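Local coordinates for alpha-galactosidase (PDB 3MI6), which probably hydrolyses terminal, non-reducing alpha-D-galactose residues from alpha-galactosides, as a member of glycosyl hydrolase family 36, at residues H373-T378 with Q388-D393; R330-N335 with L359-F364. One frame throughout, in Å; residues are numbered along the deposited sequence.

Contact 1 (H373-T378 with Q388-D393); sequences HRDDDT and QRKFPD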
loop_
_atom_site.group_PDB
_atom_site.type_symbol
_atom_site.label_atom_id
_atom_site.label_comp_id
_atom_site.label_asym_id
_atom_site.label_seq_id
_atom_site.Cartn_x
_atom_site.Cartn_y
_atom_site.Cartn_z
ATOM N N HIS D 373 37.623 -41.179 11.955
ATOM C CA HIS D 373 38.568 -40.283 12.614
ATOM C C HIS D 373 38.087 -38.824 12.576
ATOM O O HIS D 373 38.879 -37.896 12.402
ATOM C CB HIS D 373 40.007 -40.453 12.076
ATOM C CG HIS D 373 40.106 -40.669 10.591
ATOM N ND1 HIS D 373 39.627 -41.803 9.964
ATOM C CD2 HIS D 373 40.677 -39.918 9.618
ATOM C CE1 HIS D 373 39.868 -41.724 8.666
ATOM N NE2 HIS D 373 40.509 -40.593 8.431
ATOM N N ARG D 374 36.780 -38.637 12.761
ATOM C CA ARG D 374 36.161 -37.316 12.698
ATOM C C ARG D 374 36.673 -36.360 13.760
ATOM O O ARG D 374 36.050 -36.198 14.801
ATOM C CB ARG D 374 34.641 -37.418 12.823
ATOM C CG ARG D 374 33.942 -37.917 11.587
ATOM C CD ARG D 374 33.932 -36.875 10.468
ATOM N NE ARG D 374 32.875 -35.879 10.588
ATOM C CZ ARG D 374 32.430 -35.127 9.582
ATOM N NH1 ARG D 374 32.939 -35.254 8.363
ATOM N NH2 ARG D 374 31.460 -34.249 9.789
ATOM N N ASP D 375 37.798 -35.713 13.493
ATOM C CA ASP D 375 38.310 -34.696 14.394
ATOM C C ASP D 375 38.144 -33.365 13.698
ATOM O O ASP D 375 38.363 -32.292 14.274
ATOM C CB ASP D 375 39.766 -34.982 14.722
ATOM C CG ASP D 375 39.932 -36.291 15.465
ATOM O OD1 ASP D 375 39.266 -36.456 16.515
ATOM O OD2 ASP D 375 40.705 -37.160 14.997
ATOM N N ASP D 376 37.717 -33.466 12.445
ATOM C CA ASP D 376 37.495 -32.322 11.588
ATOM C C ASP D 376 36.207 -32.582 10.843
ATOM O O ASP D 376 35.623 -33.662 10.972
ATOM C CB ASP D 376 38.639 -32.202 10.582
ATOM C CG ASP D 376 39.388 -30.893 10.712
ATOM O OD1 ASP D 376 39.172 -30.184 11.721
ATOM O OD2 ASP D 376 40.190 -30.565 9.810
ATOM N N ASP D 377 35.760 -31.607 10.055
ATOM C CA ASP D 377 34.647 -31.866 9.145
ATOM C C ASP D 377 35.104 -32.144 7.706
ATOM O O ASP D 377 34.510 -31.647 6.747
ATOM C CB ASP D 377 33.538 -30.781 9.223
ATOM C CG ASP D 377 34.024 -29.373 8.868
ATOM O OD1 ASP D 377 35.257 -29.141 8.766
ATOM O OD2 ASP D 377 33.140 -28.492 8.704
ATOM N N THR D 378 36.146 -32.961 7.558
ATOM C CA THR D 378 36.705 -33.217 6.235
ATOM C C THR D 378 37.239 -34.628 6.050
ATOM O O THR D 378 38.104 -34.849 5.214
ATOM C CB THR D 378 37.872 -32.250 5.934
ATOM O OG1 THR D 378 38.983 -32.563 6.784
ATOM C CG2 THR D 378 37.468 -30.802 6.167
ATOM N N GLN D 388 38.049 -45.384 18.070
ATOM C CA GLN D 388 38.636 -45.842 19.335
ATOM C C GLN D 388 39.491 -44.819 20.104
ATOM O O GLN D 388 39.719 -44.984 21.298
ATOM C CB GLN D 388 39.368 -47.182 19.157
ATOM C CG GLN D 388 38.419 -48.350 18.851
ATOM C CD GLN D 388 39.129 -49.677 18.621
ATOM O OE1 GLN D 388 40.201 -49.934 19.172
ATOM N NE2 GLN D 388 38.519 -50.532 17.808
ATOM N N ARG D 389 39.947 -43.763 19.442
ATOM C CA ARG D 389 40.651 -42.705 20.156
ATOM C C ARG D 389 39.737 -42.046 21.183
ATOM O O ARG D 389 40.190 -41.596 22.236
ATOM C CB ARG D 389 41.121 -41.611 19.208
ATOM C CG ARG D 389 41.776 -42.063 17.938
ATOM C CD ARG D 389 41.911 -40.850 17.033
ATOM N NE ARG D 389 42.532 -41.154 15.751
ATOM C CZ ARG D 389 42.826 -40.231 14.842
ATOM N NH1 ARG D 389 42.546 -38.957 15.090
ATOM N NH2 ARG D 389 43.397 -40.579 13.692
ATOM N N LYS D 390 38.450 -41.960 20.858
ATOM C CA LYS D 390 37.516 -41.221 21.700
ATOM C C LYS D 390 36.536 -42.157 22.390
ATOM O O LYS D 390 35.832 -41.756 23.316
ATOM C CB LYS D 390 36.778 -40.141 20.892
ATOM C CG LYS D 390 37.375 -39.881 19.508
ATOM C CD LYS D 390 37.579 -38.388 19.188
ATOM C CE LYS D 390 36.268 -37.641 19.053
ATOM N NZ LYS D 390 35.180 -38.612 18.790
ATOM N N PHE D 391 36.500 -43.407 21.937
ATOM C CA PHE D 391 35.665 -44.436 22.561
ATOM C C PHE D 391 36.369 -45.789 22.601
ATOM O O PHE D 391 36.106 -46.658 21.772
ATOM C CB PHE D 391 34.305 -44.555 21.858
ATOM C CG PHE D 391 33.439 -43.343 22.017
ATOM C CD1 PHE D 391 32.895 -43.024 23.249
ATOM C CD2 PHE D 391 33.176 -42.514 20.941
ATOM C CE1 PHE D 391 32.105 -41.905 23.402
ATOM C CE2 PHE D 391 32.385 -41.388 21.088
ATOM C CZ PHE D 391 31.848 -41.085 22.317
ATOM N N PRO D 392 37.260 -45.971 23.587
ATOM C CA PRO D 392 38.097 -47.169 23.738
ATOM C C PRO D 392 37.323 -48.494 23.774
ATOM O O PRO D 392 37.757 -49.469 23.149
ATOM C CB PRO D 392 38.800 -46.926 25.075
ATOM C CG PRO D 392 38.838 -45.437 25.209
ATOM C CD PRO D 392 37.552 -44.959 24.618
ATOM N N ASP D 393 36.205 -48.531 24.498
ATOM C CA ASP D 393 35.433 -49.763 24.649
ATOM C C ASP D 393 34.201 -49.745 23.751
ATOM O O ASP D 393 33.140 -50.244 24.122
ATOM C CB ASP D 393 35.012 -49.971 26.112
ATOM C CG ASP D 393 36.201 -50.196 27.051
ATOM O OD1 ASP D 393 37.279 -49.599 26.836
ATOM O OD2 ASP D 393 36.048 -50.966 28.023
#
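D375 and R389 meet in a salt bridge that ties two parts of one long loop together, with D375 OD2 2.6 Å from R389 NH1. The two side chains cross obliquely, and the carboxylate and guanidinium planes are turned only 19° against each other, although OD2 comes in obliquely to the guanidinium. An arginine suits this place because its chain, extended from CG to NE, carries the charge across a gap that the backbones leave wide: the nearest CA atoms, those of H373 and R389, are 8.2 Å apart. H373 CB lies over one face of the same guanidinium, toward its rim, 3.8 Å from R389 NH2, while the imidazole leads away. The other oxygen of the carboxylate, D375 OD1, rests 3.7 Å from K390 CD as the two side chains slide past each other in opposite directions. It therefore meets the methylene part of the lysine, and the ammonium lies farther on, where K390 NZ donates a hydrogen bond to G369 O.

The tight part of the contact is thus the salt bridge with H373 CB beside it, and it lies on the more exposed side. The buried K390 touches D375 more loosely, and in all only 170 Å² is buried. Behind the contact, in the protein interior, R374 points away from 388-393 and forms a salt bridge with D368, a predicted substrate-binding residue. Both segments belong to the loop between strand 363-366 and helix 394-404, and F391 packs from 388-393 onto E346 and L349 of helix 346-358.

Contact 2 (R330-N335 with L359-F364); sequences RPVLIN and LGIEMF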
loop_
_atom_site.group_PDB
_atom_site.type_symbol
_atom_site.label_atom_id
_atom_site.label_comp_id
_atom_site.label_asym_id
_atom_site.label_seq_id
_atom_site.Cartn_x
_atom_site.Cartn_y
_atom_site.Cartn_z
ATOM N N ARG D 330 7.630 -36.338 23.314
ATOM C CA ARG D 330 9.035 -36.448 22.985
ATOM C C ARG D 330 9.964 -35.997 24.093
ATOM O O ARG D 330 9.737 -34.975 24.749
ATOM C CB ARG D 330 9.306 -35.725 21.693
ATOM C CG ARG D 330 8.829 -36.589 20.579
ATOM C CD ARG D 330 8.194 -35.816 19.522
ATOM N NE ARG D 330 6.932 -36.400 19.116
ATOM C CZ ARG D 330 6.502 -36.330 17.874
ATOM N NH1 ARG D 330 7.271 -35.753 16.967
ATOM N NH2 ARG D 330 5.331 -36.825 17.537
ATOM N N PRO D 331 11.024 -36.771 24.310
ATOM C CA PRO D 331 11.852 -36.599 25.502
ATOM C C PRO D 331 12.621 -35.265 25.491
ATOM O O PRO D 331 12.844 -34.693 24.431
ATOM C CB PRO D 331 12.803 -37.792 25.414
ATOM C CG PRO D 331 12.965 -38.028 23.955
ATOM C CD PRO D 331 11.607 -37.727 23.358
ATOM N N VAL D 332 12.991 -34.760 26.664
ATOM C CA VAL D 332 13.890 -33.624 26.727
ATOM C C VAL D 332 15.315 -34.138 26.543
ATOM O O VAL D 332 15.782 -34.975 27.305
ATOM C CB VAL D 332 13.763 -32.884 28.060
ATOM C CG1 VAL D 332 14.762 -31.738 28.131
ATOM C CG2 VAL D 332 12.360 -32.377 28.234
ATOM N N LEU D 333 16.004 -33.657 25.519
ATOM C CA LEU D 333 17.310 -34.205 25.209
ATOM C C LEU D 333 18.413 -33.190 25.429
ATOM O O LEU D 333 18.155 -31.996 25.552
ATOM C CB LEU D 333 17.348 -34.685 23.768
ATOM C CG LEU D 333 17.193 -33.616 22.684
ATOM C CD1 LEU D 333 18.496 -32.878 22.424
ATOM C CD2 LEU D 333 16.697 -34.256 21.403
ATOM N N ILE D 334 19.647 -33.675 25.488
ATOM C CA ILE D 334 20.803 -32.799 25.428
ATOM C C ILE D 334 21.761 -33.297 24.342
ATOM O O ILE D 334 21.925 -34.486 24.160
ATOM C CB ILE D 334 21.500 -32.667 26.785
ATOM C CG1 ILE D 334 22.741 -31.784 26.645
ATOM C CG2 ILE D 334 21.863 -34.028 27.339
ATOM C CD1 ILE D 334 23.293 -31.309 27.948
ATOM N N ASN D 335 22.362 -32.367 23.610
ATOM C CA ASN D 335 23.196 -32.664 22.453
ATOM C C ASN D 335 24.521 -31.924 22.627
ATOM O O ASN D 335 24.520 -30.719 22.930
ATOM C CB ASN D 335 22.456 -32.198 21.191
ATOM C CG ASN D 335 23.191 -32.525 19.897
ATOM O OD1 ASN D 335 24.425 -32.545 19.844
ATOM N ND2 ASN D 335 22.425 -32.759 18.836
ATOM N N LEU D 359 19.662 -32.660 36.349
ATOM C CA LEU D 359 18.824 -31.568 35.880
ATOM C C LEU D 359 17.450 -32.061 35.451
ATOM O O LEU D 359 16.526 -31.265 35.239
ATOM C CB LEU D 359 19.498 -30.866 34.708
ATOM C CG LEU D 359 20.626 -29.927 35.095
ATOM C CD1 LEU D 359 21.061 -29.124 33.889
ATOM C CD2 LEU D 359 20.130 -29.021 36.202
ATOM N N GLY D 360 17.332 -33.378 35.308
ATOM C CA GLY D 360 16.078 -34.009 34.953
ATOM C C GLY D 360 15.951 -34.276 33.470
ATOM O O GLY D 360 14.876 -34.649 32.993
ATOM N N ILE D 361 17.045 -34.081 32.738
ATOM C CA ILE D 361 17.058 -34.326 31.299
ATOM C C ILE D 361 16.885 -35.821 31.021
ATOM O O ILE D 361 17.300 -36.652 31.822
ATOM C CB ILE D 361 18.319 -33.717 30.645
ATOM C CG1 ILE D 361 18.199 -32.189 30.660
ATOM C CG2 ILE D 361 18.500 -34.208 29.222
ATOM C CD1 ILE D 361 19.418 -31.476 30.184
ATOM N N GLU D 362 16.243 -36.161 29.908
ATOM C CA GLU D 362 15.758 -37.519 29.693
ATOM C C GLU D 362 16.508 -38.344 28.659
ATOM O O GLU D 362 16.282 -39.550 28.549
ATOM C CB GLU D 362 14.287 -37.485 29.315
ATOM C CG GLU D 362 13.400 -37.306 30.505
ATOM C CD GLU D 362 12.002 -36.889 30.123
ATOM O OE1 GLU D 362 11.833 -36.410 28.980
ATOM O OE2 GLU D 362 11.083 -37.038 30.967
HETATM N N MSE D 363 17.394 -37.705 27.904
HETATM C CA MSE D 363 18.066 -38.376 26.795
HETATM C C MSE D 363 19.333 -37.644 26.411
HETATM O O MSE D 363 19.358 -36.415 26.366
HETATM C CB MSE D 363 17.144 -38.482 25.575
HETATM C CG MSE D 363 17.856 -38.930 24.318
HETATM SE SE MSE D 363 16.752 -38.816 22.711
HETATM C CE MSE D 363 15.588 -40.351 22.994
ATOM N N PHE D 364 20.391 -38.402 26.136
ATOM C CA PHE D 364 21.635 -37.815 25.674
ATOM C C PHE D 364 21.837 -38.208 24.225
ATOM O O PHE D 364 21.600 -39.351 23.865
ATOM C CB PHE D 364 22.817 -38.273 26.529
ATOM C CG PHE D 364 24.119 -37.693 26.090
ATOM C CD1 PHE D 364 24.763 -38.181 24.966
ATOM C CD2 PHE D 364 24.686 -36.652 26.773
ATOM C CE1 PHE D 364 25.949 -37.640 24.542
ATOM C CE2 PHE D 364 25.873 -36.112 26.351
ATOM C CZ PHE D 364 26.505 -36.605 25.231
#
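P331 and M363 make the first fit of this contact: the proline CG bump lies 3.6 Å from the CE methyl of M363, a selenomethionine, whose chain bends at its last torsion (chi3 -75°) to place that methyl there. L333 shares the M363 face of the sheet, and the two meet through their CB atoms. I334 lies on the other face with F364, where a branched residue is useful: its CG2 fits between I361 CG2, 3.9 Å away, and F364 CD2, also 3.9 Å away. I334 and I361 cross at about a right angle, and I361 CG2 also sits against V332 O. Parallel pairing holds these shapes in register, with I334 N donating to M363 O at 2.9 Å; just ahead of the paired residues, E362 N donates to V332 O at 2.9 Å.

E362 adds a side-chain bond just before the strands begin, where V332 N donates to OE1 at 3.1 Å (166° at the hydrogen), reaching the carboxylate on its anti side. The same oxygen forms a salt bridge with R630, so a carboxylate serves both partners. An alanine here would probably leave V332 N without this acceptor and R630 without this carboxylate. G360, with positive phi, ends helix 346-358 in a Schellman motif. Strand, helix and adjacent parallel strand form a beta-alpha-beta crossover, the first such unit of the (beta/alpha)8 TIM barrel.

How the contacts relate
Contact 2 comes first along the chain and contact 1 follows, joined by strand 363-366, which starts in contact 2 and leads into the loop that holds contact 1. Their centres lie 24 Å apart and their nearest atoms about 7 Å, without touching. Both belong to the barrel domain, and a segment of each packs on helix 346-358, through F391 in contact 1 and I334 and F364 in contact 2. Contact 2 pairs the first two strands of the eight-stranded parallel barrel, whereas contact 1 joins two parts of the loop between the second strand and helix 394-404. That loop emerges at the carboxyl-terminal end of the strands, where TIM barrels carry their active sites, consistent with the predicted substrate-binding residues D367 and D368 lying between the two contacts.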